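Local atomic coordinates of cobalamin biosynthesis protein CobN (Mycobacterium tuberculosis, PDB entry 7C6O), a protein that serves as the large, catalytic subunit of cobaltochelatase, the enzyme that inserts cobalt into the corrin ring during cobalamin biosynthesis. Residues A[245-251]-A[281-286]; A[263-268]-A[832-836]; A[270-274]-A[314-318]; A[820-825]-A[839-844]. All coordinates share one frame; numbering follows the deposited sequence.

Along the chain, strand 246-249 comes first and pairs with 281-286, so interaction 1 closes the loop that carries 263-268 and 270-274. Both make contacts further along the chain: 270-274 meets 314-318 in interaction 3, and 263-268 meets 832-836, more than 560 residues on, in interaction 2. Interaction 3 is nested inside interaction 2, and both cross interaction 1. Interaction 4 ties 820-825 to 839-844 across a short loop and crosses interaction 2, because 832-836 lies within that loop. Phe317 against Tyr843 joins interactions 3 and 4, Arg840 bonds to Asn834, and Gln285 packs on Pro315. Together they connect the mixed sheet that holds strands 246-249 and 283-289 to the long connection between helices 807-815 and 853-874.

Interaction 1 of 4, residues A[245-251]-A[281-286]; sequences DAMVVTV and IPILQG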
loop_
_atom_site.group_PDB
_atom_site.type_symbol
_atom_site.label_atom_id
_atom_site.label_comp_id
_atom_site.label_asym_id
_atom_site.label_seq_id
_atom_site.Cartn_x
_atom_site.Cartn_y
_atom_site.Cartn_z
ATOM N N ASP A 245 3.936 -14.579 25.487
ATOM C CA ASP A 245 5.069 -14.211 24.650
ATOM C C ASP A 245 4.640 -13.652 23.300
ATOM O O ASP A 245 5.444 -12.998 22.627
ATOM C CB ASP A 245 5.978 -15.424 24.445
ATOM C CG ASP A 245 6.520 -15.957 25.751
ATOM O OD1 ASP A 245 7.183 -15.182 26.473
ATOM O OD2 ASP A 245 6.264 -17.139 26.071
ATOM N N ALA A 246 3.396 -13.896 22.898
ATOM C CA ALA A 246 2.822 -13.320 21.692
ATOM C C ALA A 246 1.311 -13.471 21.784
ATOM O O ALA A 246 0.801 -14.312 22.530
ATOM C CB ALA A 246 3.364 -13.989 20.423
ATOM N N MET A 247 0.601 -12.644 21.019
ATOM C CA MET A 247 -0.856 -12.632 21.006
ATOM C C MET A 247 -1.365 -12.822 19.587
ATOM O O MET A 247 -0.946 -12.100 18.676
ATOM C CB MET A 247 -1.418 -11.313 21.544
ATOM C CG MET A 247 -1.144 -11.014 22.995
ATOM S SD MET A 247 -1.680 -9.330 23.369
ATOM C CE MET A 247 -3.417 -9.441 22.943
ATOM N N VAL A 248 -2.278 -13.772 19.406
ATOM C CA VAL A 248 -3.108 -13.845 18.207
ATOM C C VAL A 248 -4.472 -13.274 18.566
ATOM O O VAL A 248 -5.148 -13.780 19.468
ATOM C CB VAL A 248 -3.233 -15.284 17.684
ATOM C CG1 VAL A 248 -4.109 -15.306 16.443
ATOM C CG2 VAL A 248 -1.863 -15.868 17.379
ATOM N N VAL A 249 -4.882 -12.216 17.871
ATOM C CA VAL A 249 -6.126 -11.524 18.178
ATOM C C VAL A 249 -7.117 -11.759 17.047
ATOM O O VAL A 249 -6.740 -11.801 15.870
ATOM C CB VAL A 249 -5.903 -10.017 18.423
ATOM C CG1 VAL A 249 -4.967 -9.817 19.602
ATOM C CG2 VAL A 249 -5.357 -9.333 17.178
ATOM N N THR A 250 -8.384 -11.939 17.416
ATOM C CA THR A 250 -9.474 -12.067 16.455
ATOM C C THR A 250 -10.524 -10.984 16.668
ATOM O O THR A 250 -11.657 -11.117 16.193
ATOM C CB THR A 250 -10.112 -13.456 16.537
ATOM O OG1 THR A 250 -10.753 -13.619 17.807
ATOM C CG2 THR A 250 -9.055 -14.538 16.375
ATOM N N VAL A 251 -10.165 -9.916 17.372
ATOM C CA VAL A 251 -11.080 -8.829 17.675
ATOM C C VAL A 251 -10.670 -7.593 16.876
ATOM O O VAL A 251 -9.600 -7.541 16.271
ATOM C CB VAL A 251 -11.126 -8.526 19.185
ATOM C CG1 VAL A 251 -11.571 -9.762 19.954
ATOM C CG2 VAL A 251 -9.759 -8.058 19.669
ATOM N N ILE A 281 5.080 -7.369 23.046
ATOM C CA ILE A 281 5.082 -8.683 22.404
ATOM C C ILE A 281 4.457 -8.539 21.024
ATOM O O ILE A 281 3.722 -7.575 20.756
ATOM C CB ILE A 281 4.326 -9.736 23.247
ATOM C CG1 ILE A 281 2.876 -9.311 23.467
ATOM C CG2 ILE A 281 5.034 -9.984 24.576
ATOM C CD1 ILE A 281 2.068 -10.329 24.245
ATOM N N PRO A 282 4.748 -9.470 20.115
ATOM C CA PRO A 282 4.096 -9.431 18.801
ATOM C C PRO A 282 2.606 -9.694 18.928
ATOM O O PRO A 282 2.172 -10.581 19.668
ATOM C CB PRO A 282 4.799 -10.548 18.019
ATOM C CG PRO A 282 6.085 -10.771 18.737
ATOM C CD PRO A 282 5.780 -10.517 20.181
ATOM N N ILE A 283 1.822 -8.903 18.205
ATOM C CA ILE A 283 0.367 -9.005 18.202
ATOM C C ILE A 283 -0.052 -9.287 16.767
ATOM O O ILE A 283 0.102 -8.429 15.888
ATOM C CB ILE A 283 -0.297 -7.730 18.741
ATOM C CG1 ILE A 283 0.193 -7.440 20.164
ATOM C CG2 ILE A 283 -1.817 -7.853 18.694
ATOM C CD1 ILE A 283 -0.383 -6.174 20.776
ATOM N N LEU A 284 -0.574 -10.485 16.521
ATOM C CA LEU A 284 -0.861 -10.956 15.174
ATOM C C LEU A 284 -2.365 -11.070 14.981
ATOM O O LEU A 284 -3.059 -11.650 15.821
ATOM C CB LEU A 284 -0.194 -12.310 14.914
ATOM C CG LEU A 284 1.326 -12.385 15.092
ATOM C CD1 LEU A 284 1.709 -12.687 16.542
ATOM C CD2 LEU A 284 1.930 -13.416 14.155
ATOM N N GLN A 285 -2.863 -10.520 13.876
ATOM C CA GLN A 285 -4.279 -10.636 13.547
ATOM C C GLN A 285 -4.518 -11.968 12.846
ATOM O O GLN A 285 -4.085 -12.167 11.705
ATOM C CB GLN A 285 -4.735 -9.474 12.671
ATOM C CG GLN A 285 -6.249 -9.389 12.520
ATOM C CD GLN A 285 -6.905 -8.656 13.677
ATOM O OE1 GLN A 285 -6.334 -7.720 14.229
ATOM N NE2 GLN A 285 -8.109 -9.080 14.050
ATOM N N GLY A 286 -5.192 -12.887 13.532
ATOM C CA GLY A 286 -5.661 -14.099 12.896
ATOM C C GLY A 286 -7.025 -13.850 12.291
ATOM O O GLY A 286 -7.977 -13.543 13.013
#
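Met247 and Ile281 pack closely: CD1 of Ile281 comes across the Met247 chain at about a right angle and lies 3.5 Å from its CG. Further along the same face, Met247 runs beside Ile283, and Val249 CG1 rests 3.8 Å from Ile283 CG2. Beneath these side chains the backbones form a parallel ladder. Met247 N donates to Pro282 O (2.9 Å), Leu284 N to Met247 O (2.7 Å) and Val249 N to Leu284 O (2.8 Å), all nearly straight. The last rung, Gly286 N to Val249 O at 3.0 Å, is more bent (143°). Gln285 folds back through chi2 (84°), which carries its amide past Val249. Gln285 NE2 reaches Val251 O (3.1 Å) in the plane of the amide, while Arg320 holds both OE1 and that Val251 O. The packing is looser at Asp245 and Thr250. Asp245 is partly exposed and its side chain points away from 281-286 to bond Thr190 N; Thr250, also partly exposed, turns CG2 to Gly286 O while its OG1 bonds Leu194 O. On the opposite face Val248 packs against helix 343-361. The two strands are neighbours in a mixed sheet, joined through helix 274-277 as a beta-alpha-beta crossover.

Interaction 2 of 4, residues A[263-268]-A[832-836]; sequences SAGGDD and LVNVL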
loop_
_atom_site.group_PDB
_atom_site.type_symbol
_atom_site.label_atom_id
_atom_site.label_comp_id
_atom_site.label_asym_id
_atom_site.label_seq_id
_atom_site.Cartn_x
_atom_site.Cartn_y
_atom_site.Cartn_z
ATOM N N SER A 263 -4.831 9.219 10.492
ATOM C CA SER A 263 -3.844 8.907 9.470
ATOM C C SER A 263 -2.944 10.123 9.249
ATOM O O SER A 263 -2.945 11.071 10.041
ATOM C CB SER A 263 -4.537 8.434 8.191
ATOM O OG SER A 263 -5.537 9.343 7.777
ATOM N N ALA A 264 -2.153 10.102 8.175
ATOM C CA ALA A 264 -1.184 11.164 7.924
ATOM C C ALA A 264 -1.856 12.531 7.937
ATOM O O ALA A 264 -2.893 12.736 7.298
ATOM C CB ALA A 264 -0.487 10.933 6.582
ATOM N N GLY A 265 -1.260 13.464 8.680
ATOM C CA GLY A 265 -1.811 14.790 8.842
ATOM C C GLY A 265 -2.881 14.916 9.903
ATOM O O GLY A 265 -3.235 16.045 10.272
ATOM N N GLY A 266 -3.403 13.806 10.411
ATOM C CA GLY A 266 -4.473 13.822 11.385
ATOM C C GLY A 266 -3.971 13.766 12.812
ATOM O O GLY A 266 -2.811 14.059 13.109
ATOM N N ASP A 267 -4.877 13.382 13.711
ATOM C CA ASP A 267 -4.585 13.298 15.139
ATOM C C ASP A 267 -4.225 11.850 15.461
ATOM O O ASP A 267 -5.022 11.081 15.999
ATOM C CB ASP A 267 -5.778 13.793 15.954
ATOM C CG ASP A 267 -5.509 13.810 17.447
ATOM O OD1 ASP A 267 -4.386 13.464 17.873
ATOM O OD2 ASP A 267 -6.435 14.172 18.202
ATOM N N ASP A 268 -2.990 11.480 15.120
ATOM C CA ASP A 268 -2.539 10.116 15.363
ATOM C C ASP A 268 -2.290 9.847 16.842
ATOM O O ASP A 268 -2.346 8.688 17.265
ATOM C CB ASP A 268 -1.274 9.830 14.553
ATOM C CG ASP A 268 -0.123 10.734 14.937
ATOM O OD1 ASP A 268 0.801 10.261 15.633
ATOM O OD2 ASP A 268 -0.150 11.923 14.553
ATOM N N LEU A 832 2.873 16.793 5.899
ATOM C CA LEU A 832 2.428 15.666 6.719
ATOM C C LEU A 832 3.560 15.277 7.669
ATOM O O LEU A 832 4.181 14.219 7.521
ATOM C CB LEU A 832 2.004 14.481 5.826
ATOM C CG LEU A 832 0.974 14.784 4.737
ATOM C CD1 LEU A 832 0.819 13.598 3.792
ATOM C CD2 LEU A 832 -0.368 15.153 5.348
ATOM N N VAL A 833 3.821 16.135 8.659
ATOM C CA VAL A 833 4.968 15.919 9.535
ATOM C C VAL A 833 4.768 14.694 10.427
ATOM O O VAL A 833 5.746 14.056 10.838
ATOM C CB VAL A 833 5.246 17.203 10.346
ATOM C CG1 VAL A 833 6.172 16.937 11.529
ATOM C CG2 VAL A 833 5.864 18.265 9.442
ATOM N N ASN A 834 3.519 14.307 10.710
ATOM C CA ASN A 834 3.339 13.179 11.622
ATOM C C ASN A 834 3.685 11.827 10.995
ATOM O O ASN A 834 3.560 10.808 11.685
ATOM C CB ASN A 834 1.910 13.162 12.187
ATOM C CG ASN A 834 0.870 12.677 11.188
ATOM O OD1 ASN A 834 1.084 12.695 9.978
ATOM N ND2 ASN A 834 -0.280 12.259 11.703
ATOM N N VAL A 835 4.127 11.773 9.733
ATOM C CA VAL A 835 4.706 10.530 9.229
ATOM C C VAL A 835 6.076 10.295 9.849
ATOM O O VAL A 835 6.592 9.171 9.813
ATOM C CB VAL A 835 4.797 10.513 7.689
ATOM C CG1 VAL A 835 3.439 10.815 7.068
ATOM C CG2 VAL A 835 5.872 11.480 7.187
ATOM N N LEU A 836 6.677 11.331 10.417
ATOM C CA LEU A 836 7.872 11.272 11.237
ATOM C C LEU A 836 7.476 11.144 12.706
ATOM O O LEU A 836 6.449 11.689 13.127
ATOM C CB LEU A 836 8.722 12.523 11.031
ATOM C CG LEU A 836 8.973 12.915 9.571
ATOM C CD1 LEU A 836 9.778 14.210 9.468
ATOM C CD2 LEU A 836 9.673 11.784 8.827
HETATM O O HOH W 1 3.345 10.355 14.418
#
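Asn834 reaches into the turn formed by Ser263 to Gly266 and has more surface covered here than any other residue of the two segments. Its chi1 of 75° places CG between the backbone N and the carbonyl carbon, which turns the amide to the beta turn. Asn834 OD1 takes the N-H of Gly265 at 2.8 Å in an almost straight bond, although the donor sits above the carbonyl plane. Asn834 ND2 uses its two hydrogens differently: one goes to Asp268 OD2 (2.9 Å), which it meets from above the carboxylate plane, and the other makes a weak bond to Ser263 O (3.4 Å). That carbonyl already receives Gly266 N, the closing bond of the turn. A water between Asp268 OD1 and Asn834 O adds a second link from this carboxylate, whose OD2 also binds a glycerol.

Ala264 makes the apolar contacts of the turn. Its CB lies 4.0 Å from Val835 CG1 and 4.1 Å from Leu832 CD1, and its CA approaches Asn834 OD1. Leu832, third in buried area, forks around this corner: CD1 meets Ala264 while CD2 lies 3.8 Å from Gly265 CA. Gly265 adopts the positive phi (83°) of the third turn position. What results is a type II beta turn gripped by an asparagine side chain from a 3-10 segment, joining two loops remote in sequence.

Interaction 3 of 4, residues A[270-274]-A[314-318]; sequences SWNVE and VPEFD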
loop_
_atom_site.group_PDB
_atom_site.type_symbol
_atom_site.label_atom_id
_atom_site.label_comp_id
_atom_site.label_asym_id
_atom_site.label_seq_id
_atom_site.Cartn_x
_atom_site.Cartn_y
_atom_site.Cartn_z
ATOM N N SER A 270 -4.332 10.490 19.081
ATOM C CA SER A 270 -5.613 10.019 19.595
ATOM C C SER A 270 -5.816 8.525 19.376
ATOM O O SER A 270 -6.683 7.929 20.026
ATOM C CB SER A 270 -6.760 10.799 18.948
ATOM O OG SER A 270 -6.868 10.510 17.564
ATOM N N TRP A 271 -5.054 7.907 18.476
ATOM C CA TRP A 271 -5.092 6.457 18.298
ATOM C C TRP A 271 -4.089 5.868 19.281
ATOM O O TRP A 271 -2.878 5.914 19.055
ATOM C CB TRP A 271 -4.776 6.070 16.858
ATOM C CG TRP A 271 -5.185 4.668 16.525
ATOM C CD1 TRP A 271 -4.423 3.541 16.644
ATOM C CD2 TRP A 271 -6.457 4.242 16.023
ATOM N NE1 TRP A 271 -5.144 2.437 16.246
ATOM C CE2 TRP A 271 -6.395 2.842 15.861
ATOM C CE3 TRP A 271 -7.643 4.908 15.698
ATOM C CZ2 TRP A 271 -7.474 2.097 15.385
ATOM C CZ3 TRP A 271 -8.713 4.165 15.226
ATOM C CH2 TRP A 271 -8.621 2.776 15.075
ATOM N N ASN A 272 -4.594 5.317 20.383
ATOM C CA ASN A 272 -3.775 4.990 21.543
ATOM C C ASN A 272 -3.832 3.494 21.812
ATOM O O ASN A 272 -4.901 2.954 22.119
ATOM C CB ASN A 272 -4.245 5.779 22.768
ATOM C CG ASN A 272 -3.262 5.714 23.916
ATOM O OD1 ASN A 272 -2.765 4.645 24.264
ATOM N ND2 ASN A 272 -2.969 6.867 24.507
ATOM N N VAL A 273 -2.678 2.833 21.713
ATOM C CA VAL A 273 -2.560 1.415 22.041
ATOM C C VAL A 273 -1.470 1.234 23.089
ATOM O O VAL A 273 -0.864 0.161 23.187
ATOM C CB VAL A 273 -2.258 0.565 20.792
ATOM C CG1 VAL A 273 -3.425 0.605 19.817
ATOM C CG2 VAL A 273 -0.969 1.034 20.119
ATOM N N GLU A 274 -1.217 2.282 23.881
ATOM C CA GLU A 274 -0.123 2.237 24.849
ATOM C C GLU A 274 -0.281 1.074 25.821
ATOM O O GLU A 274 0.711 0.445 26.207
ATOM C CB GLU A 274 -0.032 3.560 25.611
ATOM C CG GLU A 274 0.465 4.724 24.774
ATOM N N VAL A 314 -7.758 -1.312 9.399
ATOM C CA VAL A 314 -7.820 -0.593 10.670
ATOM C C VAL A 314 -6.948 -1.290 11.716
ATOM O O VAL A 314 -6.226 -0.597 12.448
ATOM C CB VAL A 314 -9.273 -0.424 11.149
ATOM C CG1 VAL A 314 -9.314 0.268 12.507
ATOM C CG2 VAL A 314 -10.065 0.380 10.130
ATOM N N PRO A 315 -6.952 -2.625 11.835
ATOM C CA PRO A 315 -5.995 -3.263 12.759
ATOM C C PRO A 315 -4.538 -2.900 12.497
ATOM O O PRO A 315 -3.727 -2.967 13.430
ATOM C CB PRO A 315 -6.250 -4.760 12.543
ATOM C CG PRO A 315 -7.687 -4.823 12.205
ATOM C CD PRO A 315 -7.941 -3.605 11.342
ATOM N N GLU A 316 -4.180 -2.515 11.267
ATOM C CA GLU A 316 -2.825 -2.029 11.008
ATOM C C GLU A 316 -2.519 -0.753 11.785
ATOM O O GLU A 316 -1.350 -0.482 12.090
ATOM C CB GLU A 316 -2.622 -1.789 9.509
ATOM C CG GLU A 316 -2.479 -3.062 8.691
ATOM C CD GLU A 316 -2.423 -2.797 7.196
ATOM O OE1 GLU A 316 -2.760 -1.671 6.766
ATOM O OE2 GLU A 316 -2.048 -3.724 6.450
ATOM N N PHE A 317 -3.545 0.048 12.100
ATOM C CA PHE A 317 -3.324 1.250 12.900
ATOM C C PHE A 317 -2.776 0.906 14.279
ATOM O O PHE A 317 -2.097 1.732 14.900
ATOM C CB PHE A 317 -4.626 2.045 13.051
ATOM C CG PHE A 317 -5.006 2.865 11.843
ATOM C CD1 PHE A 317 -5.193 2.272 10.603
ATOM C CD2 PHE A 317 -5.227 4.227 11.966
ATOM C CE1 PHE A 317 -5.563 3.031 9.505
ATOM C CE2 PHE A 317 -5.598 4.993 10.875
ATOM C CZ PHE A 317 -5.766 4.394 9.641
ATOM N N ASP A 318 -3.073 -0.298 14.778
ATOM C CA ASP A 318 -2.567 -0.769 16.063
ATOM C C ASP A 318 -1.141 -1.302 15.997
ATOM O O ASP A 318 -0.558 -1.586 17.051
ATOM C CB ASP A 318 -3.451 -1.889 16.617
ATOM C CG ASP A 318 -4.757 -1.390 17.200
ATOM O OD1 ASP A 318 -5.126 -0.218 16.977
ATOM O OD2 ASP A 318 -5.415 -2.195 17.891
#
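Trp271 lays one face of its indole over the CB of Phe317, which stands 3.1 Å above the ring plane near the rim and is 3.3 Å from NE1. With chi1 at -163°, CG lies opposite the backbone N and the indole extends toward 314-318. Beyond CB the Phe317 ring swings away, presenting its edge to the Trp271 face; the phenyl and six-membered indole centroids are 5.3 Å apart, their planes at 58°. At the pyrrole edge Trp271 NE1 donates to Asp318 OD1 over 2.8 Å. The hydrogen bond is bent (142° at H), with OD1 somewhat out of the indole plane but met nearly along its C-O axis. Asp318 is also held by Ala254 N, which bonds OD2, so each carboxylate oxygen has a hydrogen-bond donor. Val273 CG1 packs against Asp318 OD1 at 3.4 Å, and at the far end of the indole Val314 CG1 touches Trp271 CH2 at 3.7 Å. Asn272 OD1 accepts from Glu274 N in an Asx turn, where Val273 occupies the N-cap of helix 274-277. Phe317 in turn stacks with Tyr843. The loops leading into helix 274-277 and strand 321-331 are joined by a tilted edge-to-face aromatic pair and an indole-carboxylate hydrogen bond.

Interaction 4 of 4, residues A[820-825]-A[839-844]; sequences IPAGPS and GRNFYS
Arg840 runs alongside the backbone of 820-825, where two irregular loop segments of the connection between helices 807-815 and 853-874 lie about 53° apart in direction. Two backbone bonds tie the two segments: Asn841 N to Pro821 O (2.9 Å) and Tyr843 N to Gly823 O (2.8 Å). At the start of the side chain, Arg840 CB rests 3.2 Å from Pro821 O and CG stays near that oxygen. Arg840 CD then passes Ala822 O at 3.7 Å. A bend at chi3 (-71°) brings NE and the rest of the guanidinium across Gly823, whose CA sits 3.6 Å above the plane, over its centre. At the tip Arg840 NH2 packs 3.7 Å from Pro824 CD and bonds Asn834 O, linking the pair to the 3-10 segment of 832-836.

Three residues on, Tyr843 lies over the Gly823-Pro824 peptide. Gly823 O and Pro824 N lie over one face of its ring, Ala822 CB touches its edge, and its hydroxyl bonds Ala262 O. Phe842 offers a face to Ser825, whose CB is 3.9 Å from the ring centroid in a CH-pi contact. Ser825 OG, set between its own N and carbonyl carbon (chi1 54°), donates to Tyr843 O over 2.7 Å.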
loop_
_atom_site.group_PDB
_atom_site.type_symbol
_atom_site.label_atom_id
_atom_site.label_comp_id
_atom_site.label_asym_id
_atom_site.label_seq_id
_atom_site.Cartn_x
_atom_site.Cartn_y
_atom_site.Cartn_z
ATOM N N ILE A 820 6.858 -3.490 17.529
ATOM C CA ILE A 820 7.332 -2.373 16.716
ATOM C C ILE A 820 6.198 -1.361 16.600
ATOM O O ILE A 820 5.162 -1.678 15.996
ATOM C CB ILE A 820 7.800 -2.840 15.330
ATOM C CG1 ILE A 820 8.863 -3.931 15.468
ATOM C CG2 ILE A 820 8.340 -1.661 14.524
ATOM C CD1 ILE A 820 10.075 -3.507 16.269
ATOM N N PRO A 821 6.344 -0.154 17.146
ATOM C CA PRO A 821 5.227 0.795 17.137
ATOM C C PRO A 821 4.850 1.198 15.721
ATOM O O PRO A 821 5.693 1.272 14.824
ATOM C CB PRO A 821 5.768 1.988 17.933
ATOM C CG PRO A 821 7.250 1.897 17.773
ATOM C CD PRO A 821 7.560 0.425 17.739
ATOM N N ALA A 822 3.559 1.449 15.527
ATOM C CA ALA A 822 3.037 1.870 14.238
ATOM C C ALA A 822 2.969 3.391 14.148
ATOM O O ALA A 822 3.058 4.107 15.148
ATOM C CB ALA A 822 1.651 1.274 13.994
ATOM N N GLY A 823 2.812 3.876 12.921
ATOM C CA GLY A 823 2.706 5.290 12.659
ATOM C C GLY A 823 2.158 5.551 11.273
ATOM O O GLY A 823 2.053 4.643 10.444
ATOM N N PRO A 824 1.783 6.794 10.996
ATOM C CA PRO A 824 1.259 7.126 9.667
ATOM C C PRO A 824 2.346 7.061 8.604
ATOM O O PRO A 824 3.545 7.062 8.894
ATOM C CB PRO A 824 0.737 8.559 9.835
ATOM C CG PRO A 824 0.596 8.751 11.313
ATOM C CD PRO A 824 1.693 7.933 11.921
ATOM N N SER A 825 1.900 7.011 7.351
ATOM C CA SER A 825 2.785 6.972 6.196
ATOM C C SER A 825 2.402 8.078 5.221
ATOM O O SER A 825 1.292 8.611 5.259
ATOM C CB SER A 825 2.730 5.609 5.497
ATOM O OG SER A 825 1.397 5.265 5.162
ATOM N N GLY A 839 11.300 4.589 11.549
ATOM C CA GLY A 839 11.535 3.462 12.425
ATOM C C GLY A 839 10.277 2.794 12.927
ATOM O O GLY A 839 10.321 2.106 13.951
ATOM N N ARG A 840 9.155 2.969 12.233
ATOM C CA ARG A 840 7.865 2.458 12.667
ATOM C C ARG A 840 7.259 1.552 11.599
ATOM O O ARG A 840 7.566 1.659 10.408
ATOM C CB ARG A 840 6.903 3.613 12.991
ATOM C CG ARG A 840 7.390 4.519 14.113
ATOM C CD ARG A 840 6.355 5.575 14.487
ATOM N NE ARG A 840 6.207 6.595 13.453
ATOM C CZ ARG A 840 5.389 7.641 13.545
ATOM N NH1 ARG A 840 4.640 7.813 14.627
ATOM N NH2 ARG A 840 5.320 8.517 12.553
ATOM N N ASN A 841 6.390 0.647 12.047
ATOM C CA ASN A 841 5.667 -0.266 11.158
ATOM C C ASN A 841 4.397 0.443 10.704
ATOM O O ASN A 841 3.347 0.341 11.339
ATOM C CB ASN A 841 5.368 -1.573 11.883
ATOM C CG ASN A 841 4.633 -2.571 11.012
ATOM O OD1 ASN A 841 4.601 -2.439 9.789
ATOM N ND2 ASN A 841 4.040 -3.581 11.641
ATOM N N PHE A 842 4.480 1.164 9.585
ATOM C CA PHE A 842 3.461 2.172 9.330
ATOM C C PHE A 842 2.120 1.554 8.933
ATOM O O PHE A 842 2.030 0.413 8.471
ATOM C CB PHE A 842 3.925 3.201 8.276
ATOM C CG PHE A 842 4.241 2.644 6.891
ATOM C CD1 PHE A 842 3.293 1.969 6.134
ATOM C CD2 PHE A 842 5.475 2.906 6.311
ATOM C CE1 PHE A 842 3.593 1.507 4.858
ATOM C CE2 PHE A 842 5.780 2.454 5.034
ATOM C CZ PHE A 842 4.842 1.755 4.308
ATOM N N TYR A 843 1.061 2.328 9.161
ATOM C CA TYR A 843 -0.259 2.083 8.604
ATOM C C TYR A 843 -0.551 3.156 7.560
ATOM O O TYR A 843 0.258 4.056 7.323
ATOM C CB TYR A 843 -1.322 2.054 9.707
ATOM C CG TYR A 843 -1.396 3.296 10.571
ATOM C CD1 TYR A 843 -2.169 4.389 10.190
ATOM C CD2 TYR A 843 -0.716 3.368 11.782
ATOM C CE1 TYR A 843 -2.251 5.521 10.982
ATOM C CE2 TYR A 843 -0.796 4.497 12.583
ATOM C CZ TYR A 843 -1.566 5.568 12.179
ATOM O OH TYR A 843 -1.648 6.693 12.972
ATOM N N SER A 844 -1.719 3.060 6.921
ATOM C CA SER A 844 -2.039 3.973 5.835
ATOM C C SER A 844 -3.328 4.706 6.172
ATOM O O SER A 844 -3.315 5.640 6.986
ATOM C CB SER A 844 -2.099 3.227 4.498
ATOM O OG SER A 844 -2.983 2.121 4.557
HETATM O O HOH W 2 4.208 -3.636 14.665
HETATM O O HOH W 3 -1.227 7.612 6.930
#